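Local atomic coordinates of oligogalacturonate lyase (Yersinia enterocolitica subsp. enterocolitica, PDB entry 3PE7), a protein that cleaves oligogalacturonides by beta-elimination, probably in the bacterial cytoplasm, and binds manganese and calcium ions. Residues H242-P247 against L288-D293; L252-Y257 against Y267-E272. All blocks are in the same frame, centred on the assembly; numbering follows the deposited sequence.

Contact 1 (H242-P247 against L288-D293)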
ATOM      1  N   HIS A 242       6.806  -7.036  -5.264  1.00 12.83           N
ATOM      2  CA  HIS A 242       6.547  -5.590  -5.215  1.00 12.83           C
ATOM      3  C   HIS A 242       5.689  -5.096  -6.367  1.00 12.13           C
ATOM      4  O   HIS A 242       5.787  -3.926  -6.757  1.00 11.44           O
ATOM      5  CB  HIS A 242       7.863  -4.794  -5.172  1.00 13.54           C
ATOM      6  CG  HIS A 242       8.728  -5.122  -3.991  1.00 16.84           C
ATOM      7  ND1 HIS A 242       9.941  -4.506  -3.764  1.00 19.02           N
ATOM      8  CD2 HIS A 242       8.546  -5.987  -2.963  1.00 19.10           C
ATOM      9  CE1 HIS A 242      10.489  -5.010  -2.672  1.00 17.48           C
ATOM     10  NE2 HIS A 242       9.656  -5.903  -2.160  1.00 20.21           N
ATOM     11  N   GLU A 243       4.842  -5.978  -6.900  1.00 11.50           N
ATOM     12  CA  GLU A 243       4.027  -5.600  -8.061  1.00 11.65           C
ATOM     13  C   GLU A 243       3.003  -4.521  -7.697  1.00 10.75           C
ATOM     14  O   GLU A 243       2.446  -4.498  -6.592  1.00 10.15           O
ATOM     15  CB  GLU A 243       3.354  -6.821  -8.729  1.00 11.58           C
ATOM     16  CG  GLU A 243       2.130  -7.394  -7.986  1.00 12.56           C
ATOM     17  CD  GLU A 243       2.501  -8.273  -6.797  1.00 15.04           C
ATOM     18  OE1 GLU A 243       3.708  -8.611  -6.632  1.00 16.88           O
ATOM     19  OE2 GLU A 243       1.574  -8.626  -6.016  1.00 17.54           O
ATOM     20  N   PHE A 244       2.799  -3.596  -8.629  1.00  9.42           N
ATOM     21  CA  PHE A 244       1.773  -2.572  -8.483  1.00  8.92           C
ATOM     22  C   PHE A 244       1.363  -2.070  -9.867  1.00  8.73           C
ATOM     23  O   PHE A 244       2.125  -2.203 -10.833  1.00  9.27           O
ATOM     24  CB  PHE A 244       2.217  -1.399  -7.587  1.00  9.01           C
ATOM     25  CG  PHE A 244       3.316  -0.547  -8.169  1.00  9.32           C
ATOM     26  CD1 PHE A 244       3.018   0.683  -8.782  1.00 10.11           C
ATOM     27  CD2 PHE A 244       4.645  -0.959  -8.108  1.00  9.27           C
ATOM     28  CE1 PHE A 244       4.045   1.484  -9.316  1.00 10.60           C
ATOM     29  CE2 PHE A 244       5.671  -0.172  -8.617  1.00  9.92           C
ATOM     30  CZ  PHE A 244       5.373   1.061  -9.225  1.00 10.37           C
ATOM     31  N   TRP A 245       0.149  -1.536  -9.959  1.00  8.47           N
ATOM     32  CA  TRP A 245      -0.296  -0.837 -11.160  1.00  8.77           C
ATOM     33  C   TRP A 245       0.247   0.588 -11.168  1.00  8.49           C
ATOM     34  O   TRP A 245       0.096   1.320 -10.185  1.00  9.00           O
ATOM     35  CB  TRP A 245      -1.831  -0.739 -11.210  1.00  8.35           C
ATOM     36  CG  TRP A 245      -2.551  -2.040 -11.548  1.00  9.66           C
ATOM     37  CD1 TRP A 245      -3.391  -2.757 -10.716  1.00  9.87           C
ATOM     38  CD2 TRP A 245      -2.493  -2.758 -12.777  1.00 10.60           C
ATOM     39  NE1 TRP A 245      -3.868  -3.872 -11.377  1.00 10.74           N
ATOM     40  CE2 TRP A 245      -3.317  -3.906 -12.634  1.00 10.57           C
ATOM     41  CE3 TRP A 245      -1.832  -2.542 -13.995  1.00 11.83           C
ATOM     42  CZ2 TRP A 245      -3.507  -4.825 -13.671  1.00 13.00           C
ATOM     43  CZ3 TRP A 245      -2.016  -3.462 -15.036  1.00 13.58           C
ATOM     44  CH2 TRP A 245      -2.838  -4.600 -14.856  1.00 13.50           C
ATOM     45  N   VAL A 246       0.846   1.002 -12.285  1.00  7.98           N
ATOM     46  CA  VAL A 246       1.017   2.455 -12.497  1.00  8.75           C
ATOM     47  C   VAL A 246      -0.390   3.054 -12.377  1.00  8.22           C
ATOM     48  O   VAL A 246      -1.344   2.482 -12.903  1.00  8.81           O
ATOM     49  CB  VAL A 246       1.624   2.773 -13.881  1.00  8.70           C
ATOM     50  CG1 VAL A 246       1.947   4.278 -14.007  1.00  8.74           C
ATOM     51  CG2 VAL A 246       2.898   1.964 -14.101  1.00  9.86           C
ATOM     52  N   PRO A 247      -0.536   4.180 -11.655  1.00  8.07           N
ATOM     53  CA  PRO A 247      -1.899   4.694 -11.368  1.00  8.72           C
ATOM     54  C   PRO A 247      -2.721   5.061 -12.584  1.00  8.94           C
ATOM     55  O   PRO A 247      -3.944   5.056 -12.488  1.00  9.42           O
ATOM     56  CB  PRO A 247      -1.648   5.916 -10.479  1.00  8.94           C
ATOM     57  CG  PRO A 247      -0.346   5.591  -9.762  1.00  7.75           C
ATOM     58  CD  PRO A 247       0.486   4.810 -10.803  1.00  8.06           C
ATOM     59  N   LEU A 288       8.053  -0.436  -3.737  1.00  9.10           N
ATOM     60  CA  LEU A 288       8.206   0.426  -4.905  1.00  8.63           C
ATOM     61  C   LEU A 288       6.863   1.071  -5.244  1.00  8.80           C
ATOM     62  O   LEU A 288       5.801   0.432  -5.138  1.00  9.35           O
ATOM     63  CB  LEU A 288       8.725  -0.393  -6.093  1.00  9.41           C
ATOM     64  CG  LEU A 288       9.191   0.362  -7.345  1.00  8.25           C
ATOM     65  CD1 LEU A 288      10.355   1.336  -7.027  1.00  9.60           C
ATOM     66  CD2 LEU A 288       9.603  -0.647  -8.410  1.00  9.73           C
ATOM     67  N   MET A 289       6.904   2.338  -5.636  1.00  8.51           N
ATOM     68  CA  MET A 289       5.691   3.051  -6.026  1.00  8.10           C
ATOM     69  C   MET A 289       6.033   4.100  -7.081  1.00  8.33           C
ATOM     70  O   MET A 289       7.179   4.557  -7.159  1.00  8.89           O
ATOM     71  CB  MET A 289       5.054   3.707  -4.780  1.00  7.98           C
ATOM     72  CG  MET A 289       3.680   4.338  -4.987  1.00  9.34           C
ATOM     73  SD  MET A 289       2.553   3.331  -5.982  1.00  9.78           S
ATOM     74  CE  MET A 289       1.174   4.469  -6.136  1.00 12.53           C
ATOM     75  N   SER A 290       5.043   4.456  -7.899  1.00  7.75           N
ATOM     76  CA  SER A 290       5.253   5.499  -8.915  1.00  8.71           C
ATOM     77  C   SER A 290       4.323   6.704  -8.748  1.00  8.58           C
ATOM     78  O   SER A 290       3.374   6.666  -7.960  1.00  9.35           O
ATOM     79  CB  SER A 290       5.079   4.903 -10.321  1.00  7.84           C
ATOM     80  OG  SER A 290       3.705   4.711 -10.631  1.00  8.30           O
ATOM     81  N   ASN A 291       4.616   7.769  -9.494  1.00  8.63           N
ATOM     82  CA  ASN A 291       3.681   8.868  -9.686  1.00  8.37           C
ATOM     83  C   ASN A 291       2.637   8.439 -10.730  1.00  8.65           C
ATOM     84  O   ASN A 291       2.628   7.288 -11.161  1.00  8.35           O
ATOM     85  CB  ASN A 291       4.412  10.150 -10.097  1.00  8.09           C
ATOM     86  CG  ASN A 291       5.061  10.063 -11.473  1.00  8.37           C
ATOM     87  OD1 ASN A 291       5.190   9.001 -12.060  1.00  8.24           O
ATOM     88  ND2 ASN A 291       5.493  11.230 -11.991  1.00  9.80           N
ATOM     89  N   TYR A 292       1.766   9.357 -11.127  1.00  9.63           N
ATOM     90  CA  TYR A 292       0.577   8.960 -11.901  1.00  9.91           C
ATOM     91  C   TYR A 292       0.877   8.256 -13.223  1.00 10.16           C
ATOM     92  O   TYR A 292       0.229   7.255 -13.555  1.00  9.81           O
ATOM     93  CB  TYR A 292      -0.321  10.177 -12.110  1.00 10.16           C
ATOM     94  CG  TYR A 292      -1.676   9.874 -12.713  1.00 10.20           C
ATOM     95  CD1 TYR A 292      -2.685   9.314 -11.952  1.00  9.82           C
ATOM     96  CD2 TYR A 292      -1.940  10.155 -14.050  1.00  9.44           C
ATOM     97  CE1 TYR A 292      -3.954   9.062 -12.508  1.00 12.37           C
ATOM     98  CE2 TYR A 292      -3.198   9.894 -14.618  1.00 11.44           C
ATOM     99  CZ  TYR A 292      -4.182   9.343 -13.840  1.00 12.40           C
ATOM    100  OH  TYR A 292      -5.418   9.102 -14.392  1.00 14.02           O
ATOM    101  N   ASP A 293       1.862   8.757 -13.975  1.00 10.06           N
ATOM    102  CA  ASP A 293       2.159   8.195 -15.302  1.00 11.27           C
ATOM    103  C   ASP A 293       3.403   7.316 -15.338  1.00 10.94           C
ATOM    104  O   ASP A 293       3.837   6.914 -16.406  1.00 10.92           O
ATOM    105  CB  ASP A 293       2.245   9.326 -16.364  1.00 11.36           C
ATOM    106  CG  ASP A 293       3.483  10.203 -16.196  1.00 14.43           C
ATOM    107  OD1 ASP A 293       3.863  10.901 -17.179  1.00 17.30           O
ATOM    108  OD2 ASP A 293       4.090  10.203 -15.096  1.00 13.82           O
TER
HETATM  109  O   HOH W   1       5.522  -2.280  -4.648  1.00 13.66           O
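Phe-244 lays one face of its ring against Leu-288 O and Met-289 CA, and aromatic contacts carry most of this meeting. The Met-289 CA stands over that face, offset toward the rim, in a CH-pi contact 4.1 Å from the Phe-244 ring centroid. Met-289 SD lies obliquely to the same ring, 4.5 Å from its centroid, a Met-aromatic contact that suits a polarisable thioether; a chi2 of 43° bends the methionine chain and puts SD beside the ring. At the ring edge, in its plane, sit Leu-288 CD2 and Ser-290 OG, the latter 3.5 Å from Phe-244 CE1.

Just past the strands, the compact ring of Pro-247 packs its CG on Met-289 CE and its CB on Tyr-292 CD1, the latter at 3.8 Å. Van der Waals contacts with oxygens add to this: Pro-247 CD rests against both Ser-290 OG and Asn-291 O, and Val-246 reaches across with CG1 to Tyr-292 O.

Polar links are few, and no direct hydrogen bond joins the segments. One water donates to both His-242 O, at 2.7 Å, and Leu-288 O, at 2.8 Å, bridging two carbonyl oxygens that, both being acceptors, cannot bond each other. Ser-290 OG donates to Asn-291 O at 2.8 Å, in the carbonyl plane on a lone pair, which holds the hydroxyl beside Pro-247 CD.

The two strands run nearly parallel, 18° apart, with axes 7.4 Å from each other. They are the first strands of two successive blades, packed through side chains rather than joined into one sheet, as is characteristic of a seven-bladed beta-propeller.

Contact 2 (L252-Y257 against Y267-E272). With CA (calcium ion), chain D.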
ATOM      1  N   LEU A 252       1.757  -2.837 -15.460  1.00  9.65           N
ATOM      2  CA  LEU A 252       2.055  -3.431 -14.160  1.00 10.42           C
ATOM      3  C   LEU A 252       3.570  -3.394 -13.974  1.00 10.72           C
ATOM      4  O   LEU A 252       4.319  -3.833 -14.842  1.00 12.46           O
ATOM      5  CB  LEU A 252       1.517  -4.866 -14.081  1.00 10.25           C
ATOM      6  CG  LEU A 252       1.448  -5.530 -12.697  1.00 11.47           C
ATOM      7  CD1 LEU A 252       0.326  -4.928 -11.843  1.00 13.27           C
ATOM      8  CD2 LEU A 252       1.280  -7.015 -12.870  1.00 13.71           C
ATOM      9  N   VAL A 253       4.017  -2.830 -12.855  1.00 10.02           N
ATOM     10  CA  VAL A 253       5.448  -2.680 -12.558  1.00  9.82           C
ATOM     11  C   VAL A 253       5.786  -3.638 -11.427  1.00 10.35           C
ATOM     12  O   VAL A 253       4.952  -3.903 -10.569  1.00 10.07           O
ATOM     13  CB  VAL A 253       5.786  -1.209 -12.191  1.00  9.62           C
ATOM     14  CG1 VAL A 253       7.229  -1.038 -11.667  1.00  9.45           C
ATOM     15  CG2 VAL A 253       5.548  -0.294 -13.403  1.00 10.24           C
ATOM     16  N   TYR A 254       7.002  -4.173 -11.449  1.00 10.13           N
ATOM     17  CA  TYR A 254       7.436  -5.095 -10.399  1.00 10.46           C
ATOM     18  C   TYR A 254       8.950  -5.131 -10.315  1.00  9.99           C
ATOM     19  O   TYR A 254       9.654  -4.562 -11.152  1.00  9.79           O
ATOM     20  CB  TYR A 254       6.874  -6.517 -10.638  1.00 10.60           C
ATOM     21  CG  TYR A 254       7.365  -7.165 -11.918  1.00 10.44           C
ATOM     22  CD1 TYR A 254       6.718  -6.922 -13.146  1.00 11.05           C
ATOM     23  CD2 TYR A 254       8.481  -8.015 -11.907  1.00 12.08           C
ATOM     24  CE1 TYR A 254       7.184  -7.523 -14.334  1.00 11.98           C
ATOM     25  CE2 TYR A 254       8.940  -8.618 -13.077  1.00 11.34           C
ATOM     26  CZ  TYR A 254       8.287  -8.369 -14.280  1.00 11.78           C
ATOM     27  OH  TYR A 254       8.783  -8.964 -15.433  1.00 12.04           O
ATOM     28  N   VAL A 255       9.441  -5.835  -9.299  1.00 10.46           N
ATOM     29  CA  VAL A 255      10.871  -5.957  -9.063  1.00 10.43           C
ATOM     30  C   VAL A 255      11.285  -7.407  -9.316  1.00 11.19           C
ATOM     31  O   VAL A 255      10.581  -8.344  -8.902  1.00 11.36           O
ATOM     32  CB  VAL A 255      11.226  -5.529  -7.636  1.00 10.65           C
ATOM     33  CG1 VAL A 255      12.691  -5.842  -7.302  1.00 10.16           C
ATOM     34  CG2 VAL A 255      10.989  -4.047  -7.481  1.00  9.97           C
ATOM     35  N   SER A 256      12.406  -7.577 -10.003  1.00 11.52           N
ATOM     36  CA  SER A 256      12.909  -8.899 -10.352  1.00 12.35           C
ATOM     37  C   SER A 256      14.341  -9.089  -9.842  1.00 12.82           C
ATOM     38  O   SER A 256      15.166  -8.179  -9.906  1.00 13.07           O
ATOM     39  CB  SER A 256      12.882  -9.075 -11.873  1.00 12.82           C
ATOM     40  OG  SER A 256      13.497 -10.304 -12.259  1.00 15.75           O
ATOM     41  N   TYR A 257      14.647 -10.284  -9.370  1.00 13.29           N
ATOM     42  CA  TYR A 257      16.038 -10.613  -9.068  1.00 14.98           C
ATOM     43  C   TYR A 257      16.278 -12.110  -9.239  1.00 15.50           C
ATOM     44  O   TYR A 257      15.328 -12.885  -9.312  1.00 15.43           O
ATOM     45  CB  TYR A 257      16.431 -10.124  -7.669  1.00 15.07           C
ATOM     46  CG  TYR A 257      15.599 -10.675  -6.522  1.00 17.32           C
ATOM     47  CD1 TYR A 257      16.015 -11.804  -5.810  1.00 18.91           C
ATOM     48  CD2 TYR A 257      14.413 -10.042  -6.124  1.00 19.07           C
ATOM     49  CE1 TYR A 257      15.255 -12.299  -4.737  1.00 18.97           C
ATOM     50  CE2 TYR A 257      13.653 -10.532  -5.055  1.00 18.44           C
ATOM     51  CZ  TYR A 257      14.081 -11.654  -4.371  1.00 20.36           C
ATOM     52  OH  TYR A 257      13.327 -12.131  -3.308  1.00 22.68           O
ATOM     53  N   TYR A 267      10.995  -3.821 -13.588  1.00 11.02           N
ATOM     54  CA  TYR A 267      10.439  -4.319 -14.846  1.00 11.96           C
ATOM     55  C   TYR A 267       9.046  -3.750 -15.036  1.00 12.19           C
ATOM     56  O   TYR A 267       8.383  -3.357 -14.071  1.00 11.46           O
ATOM     57  CB  TYR A 267      10.312  -5.844 -14.801  1.00 12.47           C
ATOM     58  CG  TYR A 267      11.532  -6.610 -15.266  1.00 13.37           C
ATOM     59  CD1 TYR A 267      11.548  -7.255 -16.504  1.00 13.38           C
ATOM     60  CD2 TYR A 267      12.673  -6.681 -14.473  1.00 14.03           C
ATOM     61  CE1 TYR A 267      12.674  -7.972 -16.931  1.00 15.05           C
ATOM     62  CE2 TYR A 267      13.802  -7.396 -14.898  1.00 15.22           C
ATOM     63  CZ  TYR A 267      13.787  -8.029 -16.121  1.00 15.76           C
ATOM     64  OH  TYR A 267      14.910  -8.718 -16.536  1.00 19.39           O
ATOM     65  N   SER A 268       8.606  -3.699 -16.288  1.00 12.09           N
ATOM     66  CA  SER A 268       7.251  -3.292 -16.614  1.00 12.85           C
ATOM     67  C   SER A 268       6.645  -4.394 -17.460  1.00 12.58           C
ATOM     68  O   SER A 268       7.365  -5.016 -18.252  1.00 13.49           O
ATOM     69  CB  SER A 268       7.308  -2.008 -17.442  1.00 13.63           C
ATOM     70  OG  SER A 268       6.083  -1.328 -17.333  1.00 19.15           O
ATOM     71  N   ALA A 269       5.347  -4.645 -17.296  1.00 11.36           N
ATOM     72  CA  ALA A 269       4.631  -5.570 -18.180  1.00 11.18           C
ATOM     73  C   ALA A 269       3.448  -4.843 -18.796  1.00 11.67           C
ATOM     74  O   ALA A 269       2.700  -4.196 -18.080  1.00 10.60           O
ATOM     75  CB  ALA A 269       4.130  -6.764 -17.401  1.00 11.40           C
ATOM     76  N   ASP A 270       3.284  -4.944 -20.117  1.00 11.35           N
ATOM     77  CA  ASP A 270       2.088  -4.397 -20.759  1.00 12.17           C
ATOM     78  C   ASP A 270       0.944  -5.387 -20.581  1.00 13.01           C
ATOM     79  O   ASP A 270       1.084  -6.546 -20.913  1.00 12.33           O
ATOM     80  CB  ASP A 270       2.313  -4.165 -22.244  1.00 11.65           C
ATOM     81  CG  ASP A 270       1.154  -3.422 -22.888  1.00 12.57           C
ATOM     82  OD1 ASP A 270       1.099  -2.186 -22.729  1.00 15.05           O
ATOM     83  OD2 ASP A 270       0.285  -4.060 -23.512  1.00 13.30           O
ATOM     84  N   PRO A 271      -0.202  -4.916 -20.078  1.00 13.68           N
ATOM     85  CA  PRO A 271      -1.293  -5.829 -19.756  1.00 14.68           C
ATOM     86  C   PRO A 271      -1.907  -6.524 -20.980  1.00 14.82           C
ATOM     87  O   PRO A 271      -2.357  -7.683 -20.887  1.00 16.00           O
ATOM     88  CB  PRO A 271      -2.302  -4.921 -19.038  1.00 14.64           C
ATOM     89  CG  PRO A 271      -1.516  -3.814 -18.556  1.00 15.80           C
ATOM     90  CD  PRO A 271      -0.468  -3.558 -19.584  1.00 14.44           C
ATOM     91  N   GLU A 272      -1.876  -5.861 -22.136  1.00 14.55           N
ATOM     92  CA  GLU A 272      -2.477  -6.436 -23.350  1.00 14.55           C
ATOM     93  C   GLU A 272      -1.513  -7.387 -24.068  1.00 15.01           C
ATOM     94  O   GLU A 272      -1.857  -8.505 -24.471  1.00 15.61           O
ATOM     95  CB  GLU A 272      -2.949  -5.331 -24.309  1.00 14.35           C
ATOM     96  CG  GLU A 272      -4.129  -4.506 -23.810  1.00 13.98           C
ATOM     97  CD  GLU A 272      -3.711  -3.353 -22.877  1.00 13.27           C
ATOM     98  OE1 GLU A 272      -4.615  -2.730 -22.273  1.00 17.91           O
ATOM     99  OE2 GLU A 272      -2.503  -3.037 -22.776  1.00 11.22           O
TER
HETATM  100 CA    CA D 391      -0.950  -1.597 -23.759  1.00 10.93          CA
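Tyr-267 and Tyr-254 meet as neighbours on the two strands of an antiparallel beta-hairpin, the second and third strands of a four-stranded propeller blade. With Leu-252, they have the most surface buried here.

Tyr-267 packs with its CB over one face of the Tyr-254 ring, a CH-pi contact that is close: 3.3 Å to Tyr-254 CZ. The Tyr-254 ring is turned across toward the partner strand, its CG between the backbone N and the carbonyl carbon (chi1 63°). The two rings are near parallel, with planes at 21°, but slid so far that they barely overlap. On the same side of its plane as Tyr-254 OH, the Tyr-267 ring meets Ser-256, whose small CB can approach Tyr-267 CD2 to 3.5 Å. Tyrosine suits the buried position of Tyr-254 because its hydroxyl has partners: Tyr-254 OH is hydrogen-bonded to Asn-276 and Lys-232. The same lysine makes a cation-pi contact with Tyr-267.

The backbones of this tyrosine pair are joined by two hydrogen bonds, of which Tyr-267 N to Tyr-254 O, 2.9 Å, is the straighter at 171°. Leu-252 forms the next hydrogen-bonded pair with Ala-269, exchanging N-H and C=O groups in both directions. Its side chain lies on the same face as the two tyrosines and packs on Met-218 and Trp-245, while the methyl of Ala-269 lies at the edge of the Tyr-254 ring, near its plane.

Beyond Ala-269 the chain leaves the strand and binds a calcium ion. Asp-270 grips it with both oxygens, OD1 at 2.4 Å and OD2 at 2.8 Å, and Glu-272 uses OE2 at 2.3 Å, while its OE1 makes a salt bridge with Arg-196.

The centres of the two contacts lie 10 Å apart, and both involve the blade made of strands 238-245, 252-258, 264-269 and 276-285. Contact 1 takes the first strand of that blade and sets it against strand 287-290, which opens the next blade; contact 2 joins the second and third strands. Along the chain, both segments of contact 2 fall between those of contact 1. Phe-244 O and Val-253 N, 2.8 Å apart in a probable hydrogen bond, connect them directly. Contact 1 lies nearer the manganese site, with the side chain of His-242 about 8 Å from the ion, while contact 2 carries a calcium site toward the outside of the propeller.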